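Local coordinates for fervidolysin (Fervidobacterium pennivorans, PDB 1R6V), which degrades keratin into peptides as a calcium-binding serine protease of the subtilisin family, made with a propeptide and two beta-sandwich domains, at residues A[45-57]-A[67-81]. The protein carries 1 engineered substitution. Residues are numbered along the deposited sequence; the frame is centred on the assembly and turned at random.
Sequences DKIVKAVNGKVVL and IKLNGMTVKQAYDKI
Gly53 passes so close to Lys68 and Ile67 that a beta carbon built on this backbone would clash with both: its CA lies 3.2 Å from Lys68 O, with CG2 of Ile67 close by. The chain arrives there from helix 41-51, which ends in a Schellman motif with Asn52 at positive phi and Gly53 N bonded to Val48 O, and leaves as an edge strand. Lys54 and Lys68 then form an antiparallel hydrogen-bonded pair, Lys54 N to Lys68 O at 3.0 Å and Lys68 N to Lys54 O at 2.8 Å, which closes the ring between the two strands at this register. Beneath the turn, Ile67 reaches from the sheet to the helix. With CG1 anti to the carbonyl carbon (chi1 -56°), its CD1 meets Val48 CG2 at 3.7 Å and also touches Ile47 CG2, while its CG2 lies under the Gly53-Lys54 backbone. Replacing Ile67 by an alanine removes CD1 and CG2, which would probably leave Val48 CG2 without its mate, Ile47 CG2 with Ile81 alone among the two segments, and a gap between helix and sheet. Helix segments 45-51 and 74-81 approach to 9.2 Å between axes, with 118° between their N-to-C directions. Val51, at the end of the first helix, points its CG1 to Ala77 CB and its CG2 to Leu69 CD2, and Ile81 CD1 closes on Ile47 CG2 at 3.7 Å. Val36 and Ile89 of the neighbouring strands extend this core around Ile47. Both helices thus lie against one face of the propeptide's four-stranded antiparallel sheet, in the ferredoxin-like beta-alpha-beta-beta-alpha-beta plan of subtilisin propeptides, with 54-59/64-68 as the central hairpin; Lys54 and Lys68 project from the other face. The contact is therefore held by aliphatic packing on the helix-bearing face and by backbone hydrogen bonds at the sheet edge, with no salt bridge between the segments.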
loop_
_atom_site.group_PDB
_atom_site.type_symbol
_atom_site.label_atom_id
_atom_site.label_comp_id
_atom_site.label_asym_id
_atom_site.label_seq_id
_atom_site.Cartn_x
_atom_site.Cartn_y
_atom_site.Cartn_z
ATOM N N ASP A 45 -11.758 13.341 16.854
ATOM C CA ASP A 45 -11.954 14.725 17.246
ATOM C C ASP A 45 -10.870 15.207 18.213
ATOM O O ASP A 45 -10.592 16.400 18.273
ATOM C CB ASP A 45 -13.350 14.916 17.844
ATOM C CG ASP A 45 -14.460 14.648 16.830
ATOM O OD1 ASP A 45 -14.236 14.882 15.619
ATOM O OD2 ASP A 45 -15.558 14.218 17.248
ATOM N N LYS A 46 -10.257 14.282 18.955
ATOM C CA LYS A 46 -9.181 14.641 19.874
ATOM C C LYS A 46 -7.947 15.044 19.062
ATOM O O LYS A 46 -7.181 15.910 19.477
ATOM C CB LYS A 46 -8.841 13.473 20.799
ATOM C CG LYS A 46 -9.938 13.143 21.797
ATOM C CD LYS A 46 -9.529 11.976 22.676
ATOM C CE LYS A 46 -10.569 11.689 23.760
ATOM N NZ LYS A 46 -10.157 10.521 24.586
ATOM N N ILE A 47 -7.758 14.410 17.902
ATOM C CA ILE A 47 -6.641 14.746 17.026
ATOM C C ILE A 47 -6.921 16.085 16.338
ATOM O O ILE A 47 -6.023 16.913 16.197
ATOM C CB ILE A 47 -6.427 13.663 15.934
ATOM C CG1 ILE A 47 -5.966 12.360 16.582
ATOM C CG2 ILE A 47 -5.388 14.133 14.919
ATOM C CD1 ILE A 47 -5.855 11.166 15.607
ATOM N N VAL A 48 -8.162 16.297 15.903
ATOM C CA VAL A 48 -8.509 17.547 15.229
ATOM C C VAL A 48 -8.219 18.726 16.154
ATOM O O VAL A 48 -7.602 19.713 15.749
ATOM C CB VAL A 48 -10.003 17.555 14.793
ATOM C CG1 VAL A 48 -10.405 18.936 14.287
ATOM C CG2 VAL A 48 -10.208 16.525 13.679
ATOM N N LYS A 49 -8.635 18.607 17.402
ATOM C CA LYS A 49 -8.389 19.679 18.354
ATOM C C LYS A 49 -6.903 19.846 18.661
ATOM O O LYS A 49 -6.405 20.970 18.750
ATOM C CB LYS A 49 -9.166 19.421 19.638
ATOM C CG LYS A 49 -10.654 19.353 19.404
ATOM C CD LYS A 49 -11.394 19.062 20.682
ATOM C CE LYS A 49 -12.863 18.811 20.414
ATOM N NZ LYS A 49 -13.549 18.390 21.670
ATOM N N ALA A 50 -6.185 18.735 18.807
ATOM C CA ALA A 50 -4.760 18.812 19.118
ATOM C C ALA A 50 -3.956 19.520 18.030
ATOM O O ALA A 50 -2.998 20.236 18.321
ATOM C CB ALA A 50 -4.199 17.414 19.366
ATOM N N VAL A 51 -4.332 19.332 16.773
ATOM C CA VAL A 51 -3.595 19.984 15.700
ATOM C C VAL A 51 -4.388 21.173 15.164
ATOM O O VAL A 51 -3.920 21.904 14.290
ATOM C CB VAL A 51 -3.285 18.980 14.546
ATOM C CG1 VAL A 51 -2.609 17.740 15.108
ATOM C CG2 VAL A 51 -4.554 18.603 13.801
ATOM N N ASN A 52 -5.574 21.380 15.729
ATOM C CA ASN A 52 -6.471 22.445 15.299
ATOM C C ASN A 52 -6.578 22.399 13.784
ATOM O O ASN A 52 -6.367 23.394 13.087
ATOM C CB ASN A 52 -5.960 23.816 15.742
ATOM C CG ASN A 52 -6.974 24.911 15.481
ATOM O OD1 ASN A 52 -8.177 24.671 15.541
ATOM N ND2 ASN A 52 -6.496 26.120 15.202
ATOM N N GLY A 53 -6.912 21.219 13.274
ATOM C CA GLY A 53 -7.021 21.060 11.842
ATOM C C GLY A 53 -8.448 21.084 11.351
ATOM O O GLY A 53 -9.375 21.387 12.100
ATOM N N LYS A 54 -8.616 20.776 10.073
ATOM C CA LYS A 54 -9.934 20.751 9.485
ATOM C C LYS A 54 -10.131 19.457 8.722
ATOM O O LYS A 54 -9.294 19.081 7.903
ATOM C CB LYS A 54 -10.134 21.919 8.517
ATOM C CG LYS A 54 -11.503 21.886 7.865
ATOM C CD LYS A 54 -11.685 23.002 6.876
ATOM C CE LYS A 54 -10.699 22.910 5.729
ATOM N NZ LYS A 54 -11.083 23.866 4.640
ATOM N N VAL A 55 -11.230 18.780 9.011
ATOM C CA VAL A 55 -11.570 17.538 8.326
ATOM C C VAL A 55 -11.980 17.911 6.905
ATOM O O VAL A 55 -12.852 18.755 6.723
ATOM C CB VAL A 55 -12.760 16.836 9.016
ATOM C CG1 VAL A 55 -13.232 15.654 8.180
ATOM C CG2 VAL A 55 -12.348 16.371 10.405
ATOM N N VAL A 56 -11.346 17.297 5.903
ATOM C CA VAL A 56 -11.679 17.591 4.516
ATOM C C VAL A 56 -12.292 16.404 3.783
ATOM O O VAL A 56 -12.875 16.574 2.715
ATOM C CB VAL A 56 -10.441 18.064 3.723
ATOM C CG1 VAL A 56 -10.005 19.443 4.216
ATOM C CG2 VAL A 56 -9.311 17.068 3.893
ATOM N N LEU A 57 -12.161 15.209 4.351
ATOM C CA LEU A 57 -12.723 14.016 3.730
ATOM C C LEU A 57 -13.043 13.002 4.801
ATOM O O LEU A 57 -12.244 12.776 5.715
ATOM C CB LEU A 57 -11.726 13.390 2.744
ATOM C CG LEU A 57 -12.171 12.144 1.973
ATOM C CD1 LEU A 57 -13.327 12.464 1.034
ATOM C CD2 LEU A 57 -10.984 11.636 1.175
ATOM N N ILE A 67 -7.317 14.940 7.484
ATOM C CA ILE A 67 -7.286 16.217 8.201
ATOM C C ILE A 67 -6.255 17.180 7.645
ATOM O O ILE A 67 -5.072 16.860 7.575
ATOM C CB ILE A 67 -6.949 15.989 9.693
ATOM C CG1 ILE A 67 -7.953 15.013 10.306
ATOM C CG2 ILE A 67 -6.913 17.338 10.445
ATOM C CD1 ILE A 67 -7.632 14.619 11.744
ATOM N N LYS A 68 -6.700 18.367 7.247
ATOM C CA LYS A 68 -5.789 19.385 6.739
ATOM C C LYS A 68 -5.197 20.057 7.990
ATOM O O LYS A 68 -5.925 20.369 8.931
ATOM C CB LYS A 68 -6.565 20.398 5.905
ATOM C CG LYS A 68 -5.725 21.095 4.880
ATOM C CD LYS A 68 -6.513 22.169 4.173
ATOM C CE LYS A 68 -5.763 22.613 2.941
ATOM N NZ LYS A 68 -4.316 22.797 3.241
ATOM N N LEU A 69 -3.886 20.285 7.985
ATOM C CA LEU A 69 -3.185 20.850 9.143
ATOM C C LEU A 69 -3.167 22.365 9.389
ATOM O O LEU A 69 -2.804 22.813 10.479
ATOM C CB LEU A 69 -1.741 20.346 9.144
ATOM C CG LEU A 69 -1.609 18.820 9.166
ATOM C CD1 LEU A 69 -0.139 18.427 9.148
ATOM C CD2 LEU A 69 -2.292 18.270 10.406
ATOM N N ASN A 70 -3.517 23.157 8.392
ATOM C CA ASN A 70 -3.532 24.612 8.575
ATOM C C ASN A 70 -2.301 25.199 9.283
ATOM O O ASN A 70 -2.344 25.462 10.486
ATOM C CB ASN A 70 -4.775 25.048 9.363
ATOM C CG ASN A 70 -6.062 24.433 8.841
ATOM O OD1 ASN A 70 -6.203 24.138 7.646
ATOM N ND2 ASN A 70 -7.024 24.247 9.745
ATOM N N GLY A 71 -1.218 25.412 8.542
ATOM C CA GLY A 71 -0.019 26.006 9.113
ATOM C C GLY A 71 0.759 25.150 10.097
ATOM O O GLY A 71 1.167 25.623 11.160
ATOM N N MET A 72 0.968 23.889 9.741
ATOM C CA MET A 72 1.702 22.952 10.587
ATOM C C MET A 72 2.168 21.847 9.644
ATOM O O MET A 72 1.508 21.576 8.637
ATOM C CB MET A 72 0.764 22.389 11.659
ATOM C CG MET A 72 1.440 21.790 12.882
ATOM S SD MET A 72 0.261 21.140 14.147
ATOM C CE MET A 72 -0.336 22.640 14.899
ATOM N N THR A 73 3.312 21.237 9.941
ATOM C CA THR A 73 3.824 20.164 9.093
ATOM C C THR A 73 3.344 18.832 9.650
ATOM O O THR A 73 2.872 18.754 10.780
ATOM C CB THR A 73 5.368 20.120 9.073
ATOM O OG1 THR A 73 5.844 19.766 10.376
ATOM C CG2 THR A 73 5.949 21.478 8.689
ATOM N N VAL A 74 3.479 17.779 8.853
ATOM C CA VAL A 74 3.068 16.462 9.306
ATOM C C VAL A 74 3.867 16.111 10.556
ATOM O O VAL A 74 3.311 15.616 11.537
ATOM C CB VAL A 74 3.325 15.402 8.214
ATOM C CG1 VAL A 74 3.029 14.009 8.760
ATOM C CG2 VAL A 74 2.463 15.702 6.982
ATOM N N LYS A 75 5.168 16.382 10.530
ATOM C CA LYS A 75 6.023 16.063 11.669
ATOM C C LYS A 75 5.527 16.768 12.925
ATOM O O LYS A 75 5.458 16.177 14.003
ATOM C CB LYS A 75 7.474 16.456 11.370
ATOM C CG LYS A 75 8.488 15.882 12.349
ATOM C CD LYS A 75 9.894 16.297 11.936
ATOM C CE LYS A 75 10.923 15.927 12.986
ATOM N NZ LYS A 75 10.963 14.455 13.215
ATOM N N GLN A 76 5.160 18.035 12.787
ATOM C CA GLN A 76 4.650 18.777 13.930
ATOM C C GLN A 76 3.317 18.192 14.406
ATOM O O GLN A 76 3.028 18.173 15.607
ATOM C CB GLN A 76 4.478 20.251 13.557
ATOM C CG GLN A 76 5.784 20.955 13.243
ATOM C CD GLN A 76 5.570 22.396 12.832
ATOM O OE1 GLN A 76 4.624 22.710 12.114
ATOM N NE2 GLN A 76 6.459 23.279 13.276
ATOM N N ALA A 77 2.492 17.719 13.469
ATOM C CA ALA A 77 1.213 17.115 13.848
ATOM C C ALA A 77 1.491 15.835 14.637
ATOM O O ALA A 77 0.810 15.526 15.618
ATOM C CB ALA A 77 0.364 16.795 12.589
ATOM N N TYR A 78 2.481 15.069 14.195
ATOM C CA TYR A 78 2.838 13.857 14.924
ATOM C C TYR A 78 3.241 14.243 16.362
ATOM O O TYR A 78 2.865 13.572 17.317
ATOM C CB TYR A 78 4.024 13.157 14.262
ATOM C CG TYR A 78 3.713 12.279 13.073
ATOM C CD1 TYR A 78 2.519 12.413 12.354
ATOM C CD2 TYR A 78 4.627 11.318 12.660
ATOM C CE1 TYR A 78 2.250 11.590 11.239
ATOM C CE2 TYR A 78 4.375 10.497 11.555
ATOM C CZ TYR A 78 3.187 10.633 10.850
ATOM O OH TYR A 78 2.936 9.792 9.766
ATOM N N ASP A 79 4.006 15.319 16.512
ATOM C CA ASP A 79 4.426 15.727 17.851
ATOM C C ASP A 79 3.242 16.064 18.743
ATOM O O ASP A 79 3.284 15.821 19.947
ATOM C CB ASP A 79 5.375 16.930 17.793
ATOM C CG ASP A 79 6.740 16.575 17.221
ATOM O OD1 ASP A 79 7.197 15.421 17.396
ATOM O OD2 ASP A 79 7.370 17.459 16.609
ATOM N N LYS A 80 2.185 16.627 18.159
ATOM C CA LYS A 80 0.989 16.982 18.922
ATOM C C LYS A 80 0.111 15.780 19.256
ATOM O O LYS A 80 -0.711 15.838 20.166
ATOM C CB LYS A 80 0.130 17.975 18.134
ATOM C CG LYS A 80 0.690 19.381 18.044
ATOM C CD LYS A 80 0.386 20.153 19.310
ATOM C CE LYS A 80 0.731 21.619 19.141
ATOM N NZ LYS A 80 0.139 22.449 20.228
ATOM N N ILE A 81 0.290 14.696 18.506
ATOM C CA ILE A 81 -0.514 13.495 18.655
ATOM C C ILE A 81 0.125 12.369 19.463
ATOM O O ILE A 81 -0.559 11.677 20.214
ATOM C CB ILE A 81 -0.853 12.904 17.252
ATOM C CG1 ILE A 81 -1.613 13.934 16.403
ATOM C CG2 ILE A 81 -1.686 11.625 17.408
ATOM C CD1 ILE A 81 -1.754 13.530 14.923
#